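Local structure of aspartate-semialdehyde dehydrogenase (Vibrio cholerae, 2QZ9) at the interface of chains A and B. The protein catalyses the NADPH-dependent reductive dephosphorylation of L-aspartyl-4-phosphate to L-aspartate-semialdehyde, an early step towards lysine, methionine and threonine. Residues are numbered along the deposited sequence; one frame, centred on the assembly and turned at random. Chains: chain A/B, Aspartate-semialdehyde dehydrogenase.

Contact 1: the interface of chains A and B. Residues chain A 276, 279, 296; chain B 199, 204, 208-210, 213.
A:Arg296, on strand 292-299, reaches across the dimer interface into a pocket made by B:Pro199, B:Phe204, B:Gly208 and B:Glu213. Its guanidinium meets the carboxylate of B:Glu213 end-on in a two-pronged salt bridge. NH2 of A:Arg296 bonds OE1 of B:Glu213 at 2.7 Å. NH1 of A:Arg296 bonds OE2 of B:Glu213 at 3.0 Å. Both carboxylate oxygens use their syn lone pairs, and the two flat groups lie only 13° apart. Backbone carbonyls add to the grip. NH1 of A:Arg296 also donates to O of B:Pro199 at 2.7 Å, though this oxygen sits somewhat out of the guanidinium plane. NH2 of A:Arg296 makes a longer bond to O of B:Gly208, 3.2 Å. The arginine chain bends at chi2 (-66°) and chi3, which turns the guanidinium towards this cluster of oxygens. Together the salt bridge and carbonyl bonds probably help fasten the homodimer.

B:Phe204 meets the arginine with its ring edge. Its CE2 lies beside CD and NE of A:Arg296, and the ring stands steeply to the guanidinium, 78° between planes. CG2 of B:Thr210 lies near the rim of one face of this ring and of one guanidinium face. CE2 of A:Phe279 also lies at the ring edge of B:Phe204. B:Pro199 puts CG and CD against the ring of A:Phe279, with CG 3.5 Å from CD1 of A:Phe279.

B:Glu213 is positioned from its own chain. The backbone N of B:Thr210 donates to OE1 of B:Glu213 at 2.8 Å, from above the carboxylate plane. A water bridges the remaining guanidinium nitrogen: NE of A:Arg296 is 2.9 Å from its oxygen, which lies 2.7 Å from O of B:Gly208.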
# COMPACT_ATOMS: atom_id res chain seq x y z
N GLY A 276 9.76 -16.16 8.09
CA GLY A 276 11.06 -15.76 7.53
C GLY A 276 10.93 -14.86 6.32
O GLY A 276 10.23 -13.84 6.36
N PHE A 279 6.20 -14.86 2.49
CA PHE A 279 5.04 -14.03 2.85
C PHE A 279 3.96 -14.26 1.81
O PHE A 279 4.28 -14.57 0.66
CB PHE A 279 5.43 -12.54 2.90
CG PHE A 279 6.29 -12.11 1.76
CD1 PHE A 279 5.71 -11.71 0.55
CD2 PHE A 279 7.68 -12.14 1.87
CE1 PHE A 279 6.52 -11.32 -0.53
CE2 PHE A 279 8.48 -11.76 0.79
CZ PHE A 279 7.91 -11.35 -0.40
N ARG A 296 5.30 -11.44 7.50
CA ARG A 296 6.02 -10.25 7.95
C ARG A 296 5.84 -9.96 9.44
O ARG A 296 6.04 -8.82 9.90
CB ARG A 296 5.66 -9.01 7.10
CG ARG A 296 5.92 -9.11 5.57
CD ARG A 296 7.42 -9.21 5.20
NE ARG A 296 8.28 -8.42 6.09
CZ ARG A 296 8.52 -7.12 5.97
NH1 ARG A 296 8.00 -6.41 4.97
NH2 ARG A 296 9.30 -6.52 6.86
N PRO B 199 5.15 -7.21 -0.26
CA PRO B 199 5.58 -6.52 0.97
C PRO B 199 7.06 -6.78 1.27
O PRO B 199 7.42 -7.13 2.41
CB PRO B 199 4.71 -7.17 2.04
CG PRO B 199 4.52 -8.56 1.53
CD PRO B 199 4.36 -8.41 0.04
N PHE B 204 15.96 -9.07 3.81
CA PHE B 204 15.49 -9.16 5.19
C PHE B 204 16.61 -9.04 6.22
O PHE B 204 17.64 -9.69 6.09
CB PHE B 204 14.75 -10.47 5.44
CG PHE B 204 13.35 -10.50 4.87
CD1 PHE B 204 13.11 -11.06 3.62
CD2 PHE B 204 12.29 -9.94 5.58
CE1 PHE B 204 11.83 -11.07 3.08
CE2 PHE B 204 11.01 -9.94 5.05
CZ PHE B 204 10.78 -10.51 3.80
N GLY B 208 13.64 -8.64 11.38
CA GLY B 208 12.42 -8.93 10.61
C GLY B 208 12.06 -7.88 9.56
O GLY B 208 11.36 -8.20 8.58
N TYR B 209 12.51 -6.64 9.76
CA TYR B 209 12.37 -5.58 8.77
C TYR B 209 13.29 -5.81 7.56
O TYR B 209 14.28 -6.54 7.65
CB TYR B 209 12.70 -4.22 9.39
CG TYR B 209 11.72 -3.73 10.41
CD1 TYR B 209 11.73 -4.22 11.73
CD2 TYR B 209 10.78 -2.76 10.08
CE1 TYR B 209 10.82 -3.75 12.68
CE2 TYR B 209 9.87 -2.28 11.02
CZ TYR B 209 9.91 -2.79 12.32
OH TYR B 209 9.02 -2.32 13.26
N THR B 210 12.96 -5.20 6.42
CA THR B 210 13.84 -5.29 5.25
C THR B 210 14.84 -4.13 5.31
O THR B 210 14.65 -3.19 6.09
CB THR B 210 13.07 -5.20 3.93
OG1 THR B 210 12.41 -3.93 3.83
CG2 THR B 210 12.04 -6.34 3.81
N GLU B 213 13.23 -0.79 4.70
CA GLU B 213 12.53 -0.37 5.91
C GLU B 213 13.52 0.27 6.89
O GLU B 213 13.26 1.35 7.43
CB GLU B 213 11.75 -1.55 6.51
CG GLU B 213 10.48 -1.85 5.71
CD GLU B 213 9.92 -3.27 5.87
OE1 GLU B 213 10.40 -4.06 6.70
OE2 GLU B 213 8.98 -3.59 5.13
O HOH W 1 9.30 -9.86 8.36

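Contact 2: the interface of chains A and B. Residues chain A 209, 231-233; chain B 299-301, 308.
The phenol oxygen OH of A:Tyr209 is gripped by several groups of chain B. ND2 of B:Asn308 donates to it at 3.0 Å. The backbone N of B:Ile301 adds a weak bond to the same OH, 3.3 Å long. OH may also give a weak bond to O of B:Asn299, 3.5 Å away, unless its hydrogen goes to a turned A:Asn232 amide. The OH so sits between the end of strand 292-299, the residues after it and strand 306-313, with weak bonds to the first two.

The tyrosine side chain has CG anti to its carbonyl carbon (chi1 -71°), and it carries the hydroxyl across to the other subunit. The amide of B:Asn308 stands steeply to the ring, 74° between planes. B:Ile301 runs antiparallel past the tyrosine, with CD1 over the rim of one ring face and CG1 3.9 Å from CZ of A:Tyr209. The A:Asn232 amide atom modelled as ND2, whose identity is doubtful, lies at the ring edge, in plane, 2.7 Å from OH of A:Tyr209.

A:Asn232, on strand 230-234, faces B:Asn308 from the opposite direction, with B:Asp300 set crosswise to it. Its ND2 lies 2.7 Å from ND2 of B:Asn308, a clash of two donors. Its OD1 lies 3.1 Å from OD2 of B:Asp300 and 3.2 Å from OD1 of B:Asn308, both oxygen-oxygen clashes. Turning this amide over would probably mend these: the nitrogen could face both oxygens, and the oxygen could accept from ND2 of B:Asn308 and perhaps from the phenol.

This polar patch, backed by B:Ile301, joins A:Tyr209 and strand 230-234 to the end of strand 292-299, the loop after it and strand 306-313 of the partner, and probably helps hold the homodimer together.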
# COMPACT_ATOMS: atom_id res chain seq x y z
N TYR A 209 -11.50 11.08 6.75
CA TYR A 209 -11.46 9.66 6.43
C TYR A 209 -12.54 9.32 5.43
O TYR A 209 -13.47 10.10 5.25
CB TYR A 209 -11.64 8.80 7.69
CG TYR A 209 -10.47 8.84 8.65
CD1 TYR A 209 -10.29 9.91 9.50
CD2 TYR A 209 -9.55 7.80 8.70
CE1 TYR A 209 -9.22 9.97 10.38
CE2 TYR A 209 -8.47 7.84 9.58
CZ TYR A 209 -8.32 8.93 10.42
OH TYR A 209 -7.28 9.01 11.31
N VAL A 231 -8.48 2.71 16.18
CA VAL A 231 -8.23 2.17 14.84
C VAL A 231 -7.96 3.34 13.90
O VAL A 231 -8.78 4.25 13.79
CB VAL A 231 -9.40 1.29 14.30
CG1 VAL A 231 -9.03 0.61 12.98
CG2 VAL A 231 -9.82 0.24 15.34
N ASN A 232 -6.82 3.31 13.22
CA ASN A 232 -6.39 4.40 12.34
C ASN A 232 -6.08 3.87 10.94
O ASN A 232 -4.95 3.45 10.68
CB ASN A 232 -5.18 5.09 12.96
CG ASN A 232 -4.74 6.33 12.21
OD1 ASN A 232 -3.59 6.75 12.34
ND2 ASN A 232 -5.65 6.92 11.43
N PRO A 233 -7.08 3.84 10.05
CA PRO A 233 -6.88 3.32 8.70
C PRO A 233 -6.56 4.35 7.61
O PRO A 233 -7.00 5.50 7.69
CB PRO A 233 -8.23 2.63 8.38
CG PRO A 233 -9.17 3.03 9.55
CD PRO A 233 -8.49 4.18 10.27
N ASN B 299 -6.65 14.94 10.93
CA ASN B 299 -6.41 14.52 12.30
C ASN B 299 -6.61 13.02 12.42
O ASN B 299 -7.51 12.44 11.82
CB ASN B 299 -7.36 15.22 13.26
CG ASN B 299 -7.14 16.72 13.34
OD1 ASN B 299 -6.07 17.22 13.01
ND2 ASN B 299 -8.15 17.44 13.82
N ASP B 300 -5.74 12.41 13.20
CA ASP B 300 -5.80 11.00 13.52
C ASP B 300 -6.82 10.84 14.66
O ASP B 300 -6.60 11.31 15.77
CB ASP B 300 -4.39 10.57 13.94
CG ASP B 300 -4.31 9.13 14.40
OD1 ASP B 300 -5.33 8.42 14.44
OD2 ASP B 300 -3.19 8.71 14.74
N ILE B 301 -7.95 10.20 14.36
CA ILE B 301 -8.99 9.96 15.36
C ILE B 301 -8.61 8.93 16.43
O ILE B 301 -9.29 8.82 17.44
CB ILE B 301 -10.32 9.55 14.69
CG1 ILE B 301 -10.12 8.29 13.82
CG2 ILE B 301 -10.86 10.71 13.86
CD1 ILE B 301 -11.38 7.78 13.15
N ASN B 308 -2.50 12.20 9.86
CA ASN B 308 -2.31 11.27 8.74
C ASN B 308 -2.14 12.06 7.45
O ASN B 308 -2.77 13.10 7.28
CB ASN B 308 -3.49 10.32 8.53
CG ASN B 308 -3.76 9.42 9.71
OD1 ASN B 308 -3.06 9.43 10.73
ND2 ASN B 308 -4.81 8.63 9.57

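The C-alpha centres of contact 1 and contact 2 lie about 25 Å apart in the same two-fold interface. The chains swap roles between them. In contact 1, chain B supplies the 208-213 stretch and chain A strand 292-299; in contact 2, chain A supplies A:Tyr209 and chain B the end of that strand. Each contact also has a symmetric twin, so both regions are used on each side of the dimer. The centre of contact 1 is about 18 Å from B:Cys131 and that of contact 2 about 18 Å from A:Cys131. Neither touches the catalytic cysteine, so both probably serve mainly to hold the dimer.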